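Local coordinates for DNA-damage inducible protein DDI1-like protein (Leishmania major, PDB 5YQ8) that probably acts as an aspartic protease, the present chain being its retroviral protease-like domain, which assembles from two copies as a retropepsin-type dimer, at residues Ala19-Gly24 and Asp95-His100; Phe78-Ile83 and Met88-Gly93; Met102-Asp105 and Cys110-Ile113. All coordinates share one frame; numbering follows the deposited sequence.

Contact 1 (Ala19-Gly24 and Asp95-His100)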
ATOM      1  N   ALA A  19      -5.183  -8.048  -9.603  1.00  7.94           N
ATOM      2  CA  ALA A  19      -5.564  -7.327  -8.391  1.00  7.89           C
ATOM      3  C   ALA A  19      -4.353  -6.580  -7.847  1.00  7.49           C
ATOM      4  O   ALA A  19      -3.326  -7.178  -7.626  1.00  7.12           O
ATOM      5  CB  ALA A  19      -6.090  -8.295  -7.317  1.00  7.56           C
ATOM      6  N   PHE A  20      -4.511  -5.291  -7.622  1.00  7.74           N
ATOM      7  CA  PHE A  20      -3.487  -4.442  -6.971  1.00  8.19           C
ATOM      8  C   PHE A  20      -3.447  -4.592  -5.456  1.00  7.98           C
ATOM      9  O   PHE A  20      -4.494  -4.532  -4.838  1.00  8.19           O
ATOM     10  CB  PHE A  20      -3.803  -3.014  -7.291  1.00  8.50           C
ATOM     11  CG  PHE A  20      -2.762  -2.015  -6.840  1.00  8.65           C
ATOM     12  CD1 PHE A  20      -1.523  -1.979  -7.443  1.00  8.81           C
ATOM     13  CD2 PHE A  20      -3.062  -1.052  -5.852  1.00  8.35           C
ATOM     14  CE1 PHE A  20      -0.604  -1.001  -7.093  1.00  8.46           C
ATOM     15  CE2 PHE A  20      -2.124  -0.123  -5.473  1.00  8.31           C
ATOM     16  CZ  PHE A  20      -0.882  -0.107  -6.077  1.00  8.09           C
ATOM     17  N   VAL A  21      -2.259  -4.808  -4.912  1.00  7.61           N
ATOM     18  CA  VAL A  21      -2.085  -5.110  -3.488  1.00  7.75           C
ATOM     19  C   VAL A  21      -1.552  -3.864  -2.779  1.00  7.82           C
ATOM     20  O   VAL A  21      -0.343  -3.577  -2.876  1.00  8.70           O
ATOM     21  CB  VAL A  21      -1.114  -6.267  -3.266  1.00  7.57           C
ATOM     22  CG1 VAL A  21      -0.835  -6.462  -1.773  1.00  7.64           C
ATOM     23  CG2 VAL A  21      -1.617  -7.568  -3.934  1.00  7.61           C
ATOM     24  N   ASP A  22      -2.437  -3.160  -2.080  1.00  7.57           N
ATOM     25  CA  ASP A  22      -2.210  -1.769  -1.584  1.00  7.95           C
ATOM     26  C   ASP A  22      -2.354  -1.710  -0.102  1.00  8.12           C
ATOM     27  O   ASP A  22      -3.452  -1.668   0.386  1.00  9.07           O
ATOM     28  CB  ASP A  22      -3.247  -0.842  -2.223  1.00  7.71           C
ATOM     29  CG  ASP A  22      -2.979   0.628  -2.019  1.00  7.76           C
ATOM     30  OD1 ASP A  22      -2.085   0.990  -1.230  1.00  7.54           O
ATOM     31  OD2 ASP A  22      -3.734   1.425  -2.655  1.00  7.70           O
ATOM     32  N   SER A  23      -1.262  -1.736   0.633  1.00  8.48           N
ATOM     33  CA  SER A  23      -1.313  -1.779   2.098  1.00  8.75           C
ATOM     34  C   SER A  23      -1.698  -0.464   2.701  1.00  8.88           C
ATOM     35  O   SER A  23      -2.142  -0.420   3.828  1.00  8.13           O
ATOM     36  CB  SER A  23       0.032  -2.285   2.674  1.00  9.35           C
ATOM     37  OG  SER A  23       1.022  -1.253   2.799  1.00  9.48           O
ATOM     38  N   GLY A  24      -1.556   0.608   1.951  1.00  9.62           N
ATOM     39  CA  GLY A  24      -2.130   1.895   2.310  1.00 10.11           C
ATOM     40  C   GLY A  24      -3.558   2.204   1.954  1.00 10.98           C
ATOM     41  O   GLY A  24      -4.001   3.309   2.186  1.00 12.90           O
ATOM     42  N   ASP A  95      -8.191  -4.030   4.515  1.00  9.80           N
ATOM     43  CA  ASP A  95      -9.246  -4.884   5.043  1.00 10.39           C
ATOM     44  C   ASP A  95      -9.073  -6.387   4.733  1.00 10.38           C
ATOM     45  O   ASP A  95      -9.143  -7.250   5.630  1.00 10.14           O
ATOM     46  CB  ASP A  95     -10.615  -4.414   4.514  1.00 11.57           C
ATOM     47  CG  ASP A  95     -10.552  -3.820   3.075  1.00 12.81           C
ATOM     48  OD1 ASP A  95      -9.413  -3.476   2.576  1.00 13.93           O
ATOM     49  OD2 ASP A  95     -11.651  -3.631   2.493  1.00 13.10           O
ATOM     50  N   GLN A  96      -8.914  -6.727   3.460  1.00  9.78           N
ATOM     51  CA  GLN A  96      -8.807  -8.135   3.038  1.00  9.84           C
ATOM     52  C   GLN A  96      -7.413  -8.709   3.301  1.00  9.11           C
ATOM     53  O   GLN A  96      -7.266  -9.839   3.646  1.00  9.29           O
ATOM     54  CB  GLN A  96      -9.188  -8.293   1.551  1.00 10.44           C
ATOM     55  CG  GLN A  96     -10.636  -7.915   1.218  1.00 10.75           C
ATOM     56  CD  GLN A  96     -11.628  -8.858   1.794  1.00 11.00           C
ATOM     57  OE1 GLN A  96     -11.358 -10.054   1.865  1.00 12.40           O
ATOM     58  NE2 GLN A  96     -12.780  -8.351   2.190  1.00 10.99           N
ATOM     59  N   LEU A  97      -6.369  -7.896   3.187  1.00  8.92           N
ATOM     60  CA  LEU A  97      -5.028  -8.307   3.636  1.00  8.04           C
ATOM     61  C   LEU A  97      -5.020  -8.724   5.092  1.00  8.15           C
ATOM     62  O   LEU A  97      -4.413  -9.720   5.440  1.00  7.44           O
ATOM     63  CB  LEU A  97      -4.023  -7.193   3.421  1.00  8.05           C
ATOM     64  CG  LEU A  97      -3.499  -6.974   1.989  1.00  7.83           C
ATOM     65  CD1 LEU A  97      -2.640  -5.757   1.885  1.00  7.78           C
ATOM     66  CD2 LEU A  97      -2.734  -8.206   1.532  1.00  7.72           C
ATOM     67  N   LYS A  98      -5.710  -7.967   5.925  1.00  8.03           N
ATOM     68  CA  LYS A  98      -5.944  -8.316   7.314  1.00  8.44           C
ATOM     69  C   LYS A  98      -6.999  -9.372   7.560  1.00  8.85           C
ATOM     70  O   LYS A  98      -6.796 -10.281   8.313  1.00 10.23           O
ATOM     71  CB  LYS A  98      -6.277  -7.060   8.132  1.00  8.29           C
ATOM     72  CG  LYS A  98      -5.139  -6.071   8.243  1.00  7.93           C
ATOM     73  CD  LYS A  98      -5.341  -5.300   9.535  1.00  8.05           C
ATOM     74  CE  LYS A  98      -4.061  -4.843  10.141  1.00  7.74           C
ATOM     75  NZ  LYS A  98      -4.432  -3.818  11.103  1.00  7.75           N
ATOM     76  N   ARG A  99      -8.098  -9.342   6.860  1.00  9.43           N
ATOM     77  CA  ARG A  99      -9.134 -10.352   7.069  1.00  9.14           C
ATOM     78  C   ARG A  99      -8.660 -11.796   6.817  1.00  9.53           C
ATOM     79  O   ARG A  99      -9.070 -12.741   7.475  1.00  8.65           O
ATOM     80  CB  ARG A  99     -10.323  -9.998   6.151  1.00  9.35           C
ATOM     81  CG  ARG A  99     -11.285 -11.121   5.882  1.00  9.16           C
ATOM     82  CD  ARG A  99     -11.976 -11.521   7.179  1.00  9.37           C
ATOM     83  NE  ARG A  99     -12.785 -12.657   6.839  1.00  9.49           N
ATOM     84  CZ  ARG A  99     -12.384 -13.914   6.866  1.00  9.74           C
ATOM     85  NH1 ARG A  99     -11.172 -14.243   7.284  1.00 10.77           N
ATOM     86  NH2 ARG A  99     -13.190 -14.851   6.423  1.00  9.70           N
ATOM     87  N   HIS A 100      -7.806 -11.954   5.835  1.00 10.17           N
ATOM     88  CA  HIS A 100      -7.267 -13.262   5.488  1.00 11.08           C
ATOM     89  C   HIS A 100      -5.802 -13.457   5.906  1.00 11.61           C
ATOM     90  O   HIS A 100      -5.157 -14.435   5.497  1.00 12.02           O
ATOM     91  CB  HIS A 100      -7.442 -13.510   3.977  1.00 10.94           C
ATOM     92  CG  HIS A 100      -8.840 -13.333   3.518  1.00 10.79           C
ATOM     93  ND1 HIS A 100      -9.834 -14.240   3.804  1.00 11.35           N
ATOM     94  CD2 HIS A 100      -9.428 -12.327   2.841  1.00 11.07           C
ATOM     95  CE1 HIS A 100     -10.970 -13.810   3.293  1.00 11.13           C
ATOM     96  NE2 HIS A 100     -10.757 -12.634   2.722  1.00 11.14           N
TER
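Leu97 on helix 94-99 meets Val21 and Ser23 end-on with its isobutyl fork. Its CB points from the helix at segment 19-24, and a chi2 of 174° sets CD1 straight on from CA while CD2 branches beside it. Both methyls reach the same branch of Val21: CG1 lies 4.1 Å from Leu97 CD1 and 4.2 Å from Leu97 CD2, a single Val21 methyl against the fork. That branch is the one opposite the backbone N (chi1 174°), and the two side chains cross at about a right angle. Leu97 CD1 also reaches past it, coming 4.2 Å from the backbone CA of Ser23 and 4.4 Å from Asp22 O.

Asp22-Ser23-Gly24 is the DSG signature of a retropepsin, and Asp22 is in all likelihood the catalytic aspartate. The hydroxyl of Ser23 is not engaged with the helix: Ser23 OG bonds to Val21 O and Ser23 N, both of the second subunit, the reciprocal lock known as the fireman's grip. Leu97 packs on the Val21 side chain and on the backbone of the turn, while the Ser23 hydroxyl serves the dimer. Within the turn, Gly24 N makes a weak bond to Asp22 OD1 (3.2 Å), bent to 122°.

Asp95 OD2, which accepts from Ser28 N, and Gln96 NE2, weakly bonded to Ala79 O, tie the helix to the rest of the subunit. At its C-terminal end, Gln96 OE1 lies in the plane of the His100 ring, at its edge, and receives a weak bond from His100 NE2 at 2.8 Å; NE2 also makes a weak bond to Pro77 O. One face of that imidazole is covered by the aliphatic stem of Arg99, whose CG stands 3.5 Å above the ring plane.

Contact 2 (Phe78-Ile83 and Met88-Gly93)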
ATOM      1  N   PHE A  78     -14.238 -12.392  -0.560  1.00 10.29           N
ATOM      2  CA  PHE A  78     -13.989 -10.971  -0.579  1.00 10.27           C
ATOM      3  C   PHE A  78     -15.238 -10.145  -0.407  1.00 10.81           C
ATOM      4  O   PHE A  78     -16.313 -10.522  -0.789  1.00 11.39           O
ATOM      5  CB  PHE A  78     -13.325 -10.574  -1.891  1.00 10.75           C
ATOM      6  CG  PHE A  78     -11.807 -10.667  -1.828  1.00 11.07           C
ATOM      7  CD1 PHE A  78     -11.176 -11.919  -1.688  1.00 10.91           C
ATOM      8  CD2 PHE A  78     -11.019  -9.513  -1.853  1.00 11.09           C
ATOM      9  CE1 PHE A  78      -9.821 -12.019  -1.581  1.00 10.41           C
ATOM     10  CE2 PHE A  78      -9.639  -9.622  -1.758  1.00 11.23           C
ATOM     11  CZ  PHE A  78      -9.048 -10.871  -1.628  1.00 10.76           C
ATOM     12  N   ALA A  79     -15.057  -8.955   0.151  1.00 12.22           N
ATOM     13  CA  ALA A  79     -16.076  -7.881   0.180  1.00 12.22           C
ATOM     14  C   ALA A  79     -15.372  -6.626  -0.285  1.00 12.97           C
ATOM     15  O   ALA A  79     -14.209  -6.345   0.138  1.00 11.36           O
ATOM     16  CB  ALA A  79     -16.612  -7.639   1.554  1.00 12.16           C
ATOM     17  N   PHE A  80     -16.040  -5.922  -1.198  1.00 13.55           N
ATOM     18  CA  PHE A  80     -15.507  -4.693  -1.715  1.00 15.78           C
ATOM     19  C   PHE A  80     -16.545  -3.755  -2.275  1.00 17.54           C
ATOM     20  O   PHE A  80     -17.667  -4.163  -2.515  1.00 20.88           O
ATOM     21  CB  PHE A  80     -14.507  -4.990  -2.792  1.00 16.76           C
ATOM     22  CG  PHE A  80     -14.942  -6.021  -3.733  1.00 15.98           C
ATOM     23  CD1 PHE A  80     -15.939  -5.769  -4.615  1.00 16.39           C
ATOM     24  CD2 PHE A  80     -14.349  -7.251  -3.694  1.00 15.75           C
ATOM     25  CE1 PHE A  80     -16.335  -6.759  -5.457  1.00 16.29           C
ATOM     26  CE2 PHE A  80     -14.741  -8.241  -4.476  1.00 15.77           C
ATOM     27  CZ  PHE A  80     -15.733  -7.995  -5.374  1.00 17.18           C
ATOM     28  N   TYR A  81     -16.191  -2.488  -2.381  1.00 18.58           N
ATOM     29  CA  TYR A  81     -17.050  -1.511  -3.012  1.00 18.51           C
ATOM     30  C   TYR A  81     -16.930  -1.603  -4.507  1.00 16.96           C
ATOM     31  O   TYR A  81     -15.946  -2.042  -5.028  1.00 18.35           O
ATOM     32  CB  TYR A  81     -16.679  -0.116  -2.536  1.00 20.26           C
ATOM     33  CG  TYR A  81     -16.909   0.096  -1.072  1.00 23.32           C
ATOM     34  CD1 TYR A  81     -18.206   0.048  -0.542  1.00 24.61           C
ATOM     35  CD2 TYR A  81     -15.874   0.381  -0.209  1.00 24.51           C
ATOM     36  CE1 TYR A  81     -18.464   0.265   0.790  1.00 25.55           C
ATOM     37  CE2 TYR A  81     -16.144   0.659   1.135  1.00 24.86           C
ATOM     38  CZ  TYR A  81     -17.448   0.564   1.626  1.00 25.20           C
ATOM     39  OH  TYR A  81     -17.819   0.739   2.936  1.00 24.16           O
ATOM     40  N   VAL A  82     -17.964  -1.162  -5.200  1.00 16.03           N
ATOM     41  CA  VAL A  82     -17.957  -1.111  -6.641  1.00 15.70           C
ATOM     42  C   VAL A  82     -18.086   0.352  -7.051  1.00 17.35           C
ATOM     43  O   VAL A  82     -19.012   1.040  -6.570  1.00 16.50           O
ATOM     44  CB  VAL A  82     -19.053  -1.989  -7.280  1.00 13.87           C
ATOM     45  CG1 VAL A  82     -19.024  -1.842  -8.774  1.00 13.63           C
ATOM     46  CG2 VAL A  82     -18.845  -3.468  -6.934  1.00 13.51           C
ATOM     47  N   ILE A  83     -17.147   0.812  -7.887  1.00 18.93           N
ATOM     48  CA  ILE A  83     -17.077   2.192  -8.318  1.00 22.26           C
ATOM     49  C   ILE A  83     -16.872   2.249  -9.832  1.00 22.55           C
ATOM     50  O   ILE A  83     -15.956   1.615 -10.340  1.00 22.87           O
ATOM     51  CB  ILE A  83     -15.933   2.911  -7.561  1.00 25.03           C
ATOM     52  CG1 ILE A  83     -16.239   2.958  -6.062  1.00 27.11           C
ATOM     53  CG2 ILE A  83     -15.749   4.315  -8.100  1.00 27.61           C
ATOM     54  CD1 ILE A  83     -15.491   3.962  -5.207  1.00 28.90           C
ATOM     55  N   MET A  88      -8.058   0.858 -12.142  1.00 22.61           N
ATOM     56  CA  MET A  88      -7.574  -0.462 -11.739  1.00 19.56           C
ATOM     57  C   MET A  88      -8.737  -1.375 -11.468  1.00 20.32           C
ATOM     58  O   MET A  88      -9.662  -1.033 -10.702  1.00 20.69           O
ATOM     59  CB  MET A  88      -6.667  -0.386 -10.496  1.00 18.20           C
ATOM     60  CG  MET A  88      -5.494   0.501 -10.757  1.00 17.05           C
ATOM     61  SD  MET A  88      -4.233   0.256  -9.521  1.00 17.18           S
ATOM     62  CE  MET A  88      -4.930   0.944  -8.024  1.00 17.29           C
ATOM     63  N   ASP A  89      -8.678  -2.568 -12.073  1.00 18.65           N
ATOM     64  CA  ASP A  89      -9.790  -3.514 -12.021  1.00 16.78           C
ATOM     65  C   ASP A  89     -10.165  -3.826 -10.575  1.00 15.19           C
ATOM     66  O   ASP A  89     -11.327  -3.708 -10.197  1.00 15.30           O
ATOM     67  CB  ASP A  89      -9.430  -4.780 -12.782  1.00 16.40           C
ATOM     68  CG  ASP A  89      -9.323  -4.523 -14.284  1.00 18.01           C
ATOM     69  OD1 ASP A  89      -9.531  -3.319 -14.695  1.00 16.85           O
ATOM     70  OD2 ASP A  89      -9.109  -5.535 -15.052  1.00 17.13           O
ATOM     71  N   LEU A  90      -9.174  -4.160  -9.754  1.00 12.77           N
ATOM     72  CA  LEU A  90      -9.418  -4.647  -8.440  1.00 11.64           C
ATOM     73  C   LEU A  90      -8.250  -4.259  -7.582  1.00 11.31           C
ATOM     74  O   LEU A  90      -7.058  -4.464  -7.975  1.00 11.57           O
ATOM     75  CB  LEU A  90      -9.564  -6.180  -8.488  1.00 11.83           C
ATOM     76  CG  LEU A  90      -9.916  -6.877  -7.194  1.00 12.12           C
ATOM     77  CD1 LEU A  90     -11.173  -6.314  -6.558  1.00 12.43           C
ATOM     78  CD2 LEU A  90     -10.083  -8.357  -7.469  1.00 12.46           C
ATOM     79  N   ILE A  91      -8.590  -3.714  -6.412  1.00  9.77           N
ATOM     80  CA  ILE A  91      -7.667  -3.352  -5.400  1.00  9.26           C
ATOM     81  C   ILE A  91      -7.914  -4.234  -4.152  1.00  8.96           C
ATOM     82  O   ILE A  91      -9.053  -4.243  -3.584  1.00  8.99           O
ATOM     83  CB  ILE A  91      -7.812  -1.870  -5.054  1.00  9.29           C
ATOM     84  CG1 ILE A  91      -7.741  -1.069  -6.356  1.00  9.55           C
ATOM     85  CG2 ILE A  91      -6.688  -1.475  -4.148  1.00  8.97           C
ATOM     86  CD1 ILE A  91      -7.933   0.408  -6.233  1.00 10.09           C
ATOM     87  N   ILE A  92      -6.871  -4.991  -3.775  1.00  7.99           N
ATOM     88  CA  ILE A  92      -6.807  -5.677  -2.521  1.00  7.68           C
ATOM     89  C   ILE A  92      -6.339  -4.674  -1.452  1.00  7.83           C
ATOM     90  O   ILE A  92      -5.181  -4.301  -1.412  1.00  7.32           O
ATOM     91  CB  ILE A  92      -5.870  -6.849  -2.618  1.00  7.71           C
ATOM     92  CG1 ILE A  92      -6.420  -7.845  -3.618  1.00  7.61           C
ATOM     93  CG2 ILE A  92      -5.750  -7.563  -1.262  1.00  7.95           C
ATOM     94  CD1 ILE A  92      -5.572  -9.081  -3.733  1.00  7.97           C
ATOM     95  N   GLY A  93      -7.243  -4.205  -0.605  1.00  7.44           N
ATOM     96  CA  GLY A  93      -6.850  -3.269   0.462  1.00  7.28           C
ATOM     97  C   GLY A  93      -6.438  -3.957   1.750  1.00  7.25           C
ATOM     98  O   GLY A  93      -6.439  -5.198   1.903  1.00  6.65           O
TER
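Phe80 and Ile91 mark the closest approach of the two backbones, their CA atoms 8.8 Å apart on strands that run in opposite directions but are not direct neighbours in the sheet. That is too far for backbone pairing, and no hydrogen bond joins the segments. Strand 29-31 lies between them in the sheet order, and Tyr81 is backbone-bonded to Met30 in it and to Ser28 just before it. The two segments therefore meet through side chains alone, Phe78 with Ile92 and Phe80 with Leu90.

Phe78 points at segment 88-93 and brings the CE2 corner of its ring to 4.1 Å from Ile92 CG1, the two side chains meeting at about a right angle. Ile92 offers this branch because CG1 lies beside its backbone N (chi1 -64°). Two residues on, Phe80 CD2 comes to 4.4 Å from Leu90 CD1, a looser touch. Leu90 does not start out toward the strand, but with CG opposite its backbone N (chi1 -176°) the side chain extends far enough for its end to approach.

Ala19 of strand 15-21 packs on both Leu90 and Ile92, and Ile64 and Thr67 pack on Phe80, so the four residues belong to the hydrophobic core of the aspartyl protease fold. The chain beyond Ile92 reaches Gly93, the N-cap residue of helix 94-99, whose N bonds to Ser28 OG.

All four touching residues are buried and meet through carbon alone, with 155 Å² of surface covered in total; the contact thus rests on shape and dispersion, with no polar group to fix its direction.

Contact 3 (Met102-Asp105 and Cys110-Ile113)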
ATOM      1  N   MET A 102      -2.945 -12.183   5.333  1.00 12.29           N
ATOM      2  CA  MET A 102      -2.006 -12.317   4.243  1.00 12.88           C
ATOM      3  C   MET A 102      -0.632 -11.803   4.639  1.00 12.36           C
ATOM      4  O   MET A 102      -0.455 -11.127   5.638  1.00 11.99           O
ATOM      5  CB  MET A 102      -2.533 -11.609   2.955  1.00 12.84           C
ATOM      6  CG  MET A 102      -3.799 -12.232   2.424  1.00 13.32           C
ATOM      7  SD  MET A 102      -4.366 -11.360   0.949  1.00 16.04           S
ATOM      8  CE  MET A 102      -6.093 -11.853   0.818  1.00 15.63           C
ATOM      9  N   MET A 103       0.340 -12.144   3.800  1.00 12.84           N
ATOM     10  CA  MET A 103       1.704 -11.770   3.978  1.00 12.59           C
ATOM     11  C   MET A 103       2.187 -11.246   2.638  1.00 12.06           C
ATOM     12  O   MET A 103       2.098 -11.929   1.602  1.00 11.39           O
ATOM     13  CB  MET A 103       2.531 -12.955   4.480  1.00 14.47           C
ATOM     14  CG  MET A 103       2.118 -13.546   5.867  1.00 15.76           C
ATOM     15  SD  MET A 103       2.658 -15.250   6.270  1.00 19.57           S
ATOM     16  CE  MET A 103       1.640 -15.691   7.671  1.00 20.14           C
ATOM     17  N   ILE A 104       2.749 -10.032   2.668  1.00 11.14           N
ATOM     18  CA  ILE A 104       3.255  -9.363   1.482  1.00 11.01           C
ATOM     19  C   ILE A 104       4.754  -9.470   1.594  1.00 11.19           C
ATOM     20  O   ILE A 104       5.424  -8.641   2.265  1.00 10.40           O
ATOM     21  CB  ILE A 104       2.809  -7.911   1.398  1.00 11.43           C
ATOM     22  CG1 ILE A 104       1.275  -7.808   1.444  1.00 11.53           C
ATOM     23  CG2 ILE A 104       3.274  -7.226   0.112  1.00 11.62           C
ATOM     24  CD1 ILE A 104       0.806  -6.411   1.880  1.00 12.03           C
ATOM     25  N   ASP A 105       5.263 -10.537   0.981  1.00 12.21           N
ATOM     26  CA  ASP A 105       6.660 -10.931   1.105  1.00 13.35           C
ATOM     27  C   ASP A 105       7.459 -10.382  -0.078  1.00 13.13           C
ATOM     28  O   ASP A 105       7.425 -10.937  -1.143  1.00 13.34           O
ATOM     29  CB  ASP A 105       6.760 -12.450   1.204  1.00 14.02           C
ATOM     30  CG  ASP A 105       8.130 -12.917   1.613  1.00 15.87           C
ATOM     31  OD1 ASP A 105       9.083 -12.104   1.634  1.00 18.46           O
ATOM     32  OD2 ASP A 105       8.277 -14.125   1.922  1.00 19.08           O
ATOM     33  N   CYS A 110       6.231 -12.469  -3.440  1.00 12.15           N
ATOM     34  CA  CYS A 110       5.027 -13.327  -3.439  1.00 11.44           C
ATOM     35  C   CYS A 110       4.052 -12.890  -2.374  1.00 10.89           C
ATOM     36  O   CYS A 110       4.421 -12.227  -1.381  1.00 10.71           O
ATOM     37  CB  CYS A 110       5.381 -14.768  -3.175  1.00 11.07           C
ATOM     38  SG  CYS A 110       5.875 -15.185  -1.475  1.00 12.75           S
ATOM     39  N   LEU A 111       2.810 -13.284  -2.580  1.00 10.48           N
ATOM     40  CA  LEU A 111       1.722 -13.019  -1.666  1.00 10.91           C
ATOM     41  C   LEU A 111       1.333 -14.301  -1.036  1.00 10.92           C
ATOM     42  O   LEU A 111       0.873 -15.213  -1.743  1.00 11.95           O
ATOM     43  CB  LEU A 111       0.531 -12.454  -2.376  1.00 11.02           C
ATOM     44  CG  LEU A 111      -0.668 -12.034  -1.509  1.00 11.18           C
ATOM     45  CD1 LEU A 111      -0.344 -10.843  -0.611  1.00 11.30           C
ATOM     46  CD2 LEU A 111      -1.864 -11.699  -2.415  1.00 11.07           C
ATOM     47  N   THR A 112       1.564 -14.374   0.266  1.00 10.37           N
ATOM     48  CA  THR A 112       1.370 -15.607   0.980  1.00 10.86           C
ATOM     49  C   THR A 112       0.041 -15.585   1.748  1.00 11.68           C
ATOM     50  O   THR A 112      -0.241 -14.705   2.506  1.00 11.46           O
ATOM     51  CB  THR A 112       2.504 -15.852   1.992  1.00  9.74           C
ATOM     52  OG1 THR A 112       3.766 -15.682   1.366  1.00  9.04           O
ATOM     53  CG2 THR A 112       2.409 -17.157   2.570  1.00  9.43           C
ATOM     54  N   ILE A 113      -0.793 -16.561   1.462  1.00 13.66           N
ATOM     55  CA  ILE A 113      -2.068 -16.803   2.163  1.00 14.48           C
ATOM     56  C   ILE A 113      -2.119 -18.313   2.434  1.00 16.05           C
ATOM     57  O   ILE A 113      -1.974 -19.077   1.536  1.00 17.20           O
ATOM     58  CB  ILE A 113      -3.289 -16.429   1.297  1.00 14.45           C
ATOM     59  CG1 ILE A 113      -3.059 -15.114   0.512  1.00 13.83           C
ATOM     60  CG2 ILE A 113      -4.527 -16.380   2.179  1.00 14.61           C
ATOM     61  CD1 ILE A 113      -4.185 -14.771  -0.418  1.00 13.86           C
TER
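Met103 O takes two contacts from strand 110-113. Thr112 N donates to Met103 O at 2.8 Å along a nearly straight N-H line (168°), in the carbonyl plane. Leu111 CA lies 3.5 Å from Met103 O and adds a softer CA-H...O contact. This is a beta hairpin of strands 103-105 and 110-113, whose segment axes make 154°. Met103 with Thr112 and Asp105 with Cys110 are its hydrogen-bonded pairs, and Ile104 with Leu111 is the non-hydrogen-bonded pair between them. In the second pair the bond from Asp105 N runs nearly along the C=O axis of Cys110, an angle of 178°.

Met103 CB and Thr112 CB are 3.8 Å apart on the face that also carries Asp105 and Cys110; beyond CB the Met103 chain leads away. The carboxylate of Asp105 turns to the connecting loop, taking a bond from Lys107 N and pairing with His108 ND1, which ties down the turn. The other face carries Ile104 and Leu111 side by side, Ile104 CG1 to Leu111 CD1 4.0 Å.

Residues 103-105 also pair in antiparallel fashion with a strand of the second subunit, so the hairpin carries its sheet across the dimer interface. At its far end Met102, an extended chain beyond CG, runs alongside Ile113 in the same direction, and Met102 CG touches Ile113 CG1 at 3.5 Å.

How the contacts relate
Contacts 1 and 2 share the six-stranded sheet: probable hydrogen bonds join Phe20 N to Leu90 O (2.7 Å) and Phe20 O to Ile92 N (2.6 Å), placing the strand that leads to Asp22 directly beside 90-92. Their centres are 10 Å apart. Helix 94-99 then leads on to contact 3, where Leu97 O probably accepts from Met102 N (2.9 Å) and Leu97 CD1 packs on Ile104 CD1 at 3.5 Å. Contacts 2 and 3, with centres 18 Å apart, barely meet, Phe78 CZ to Met102 CE being 4.0 Å. The side chains of Ile92 and Ile104 lie about 7 and 8 Å from that of the probable catalytic Asp22; contacts 1 and 3 both reach the second subunit.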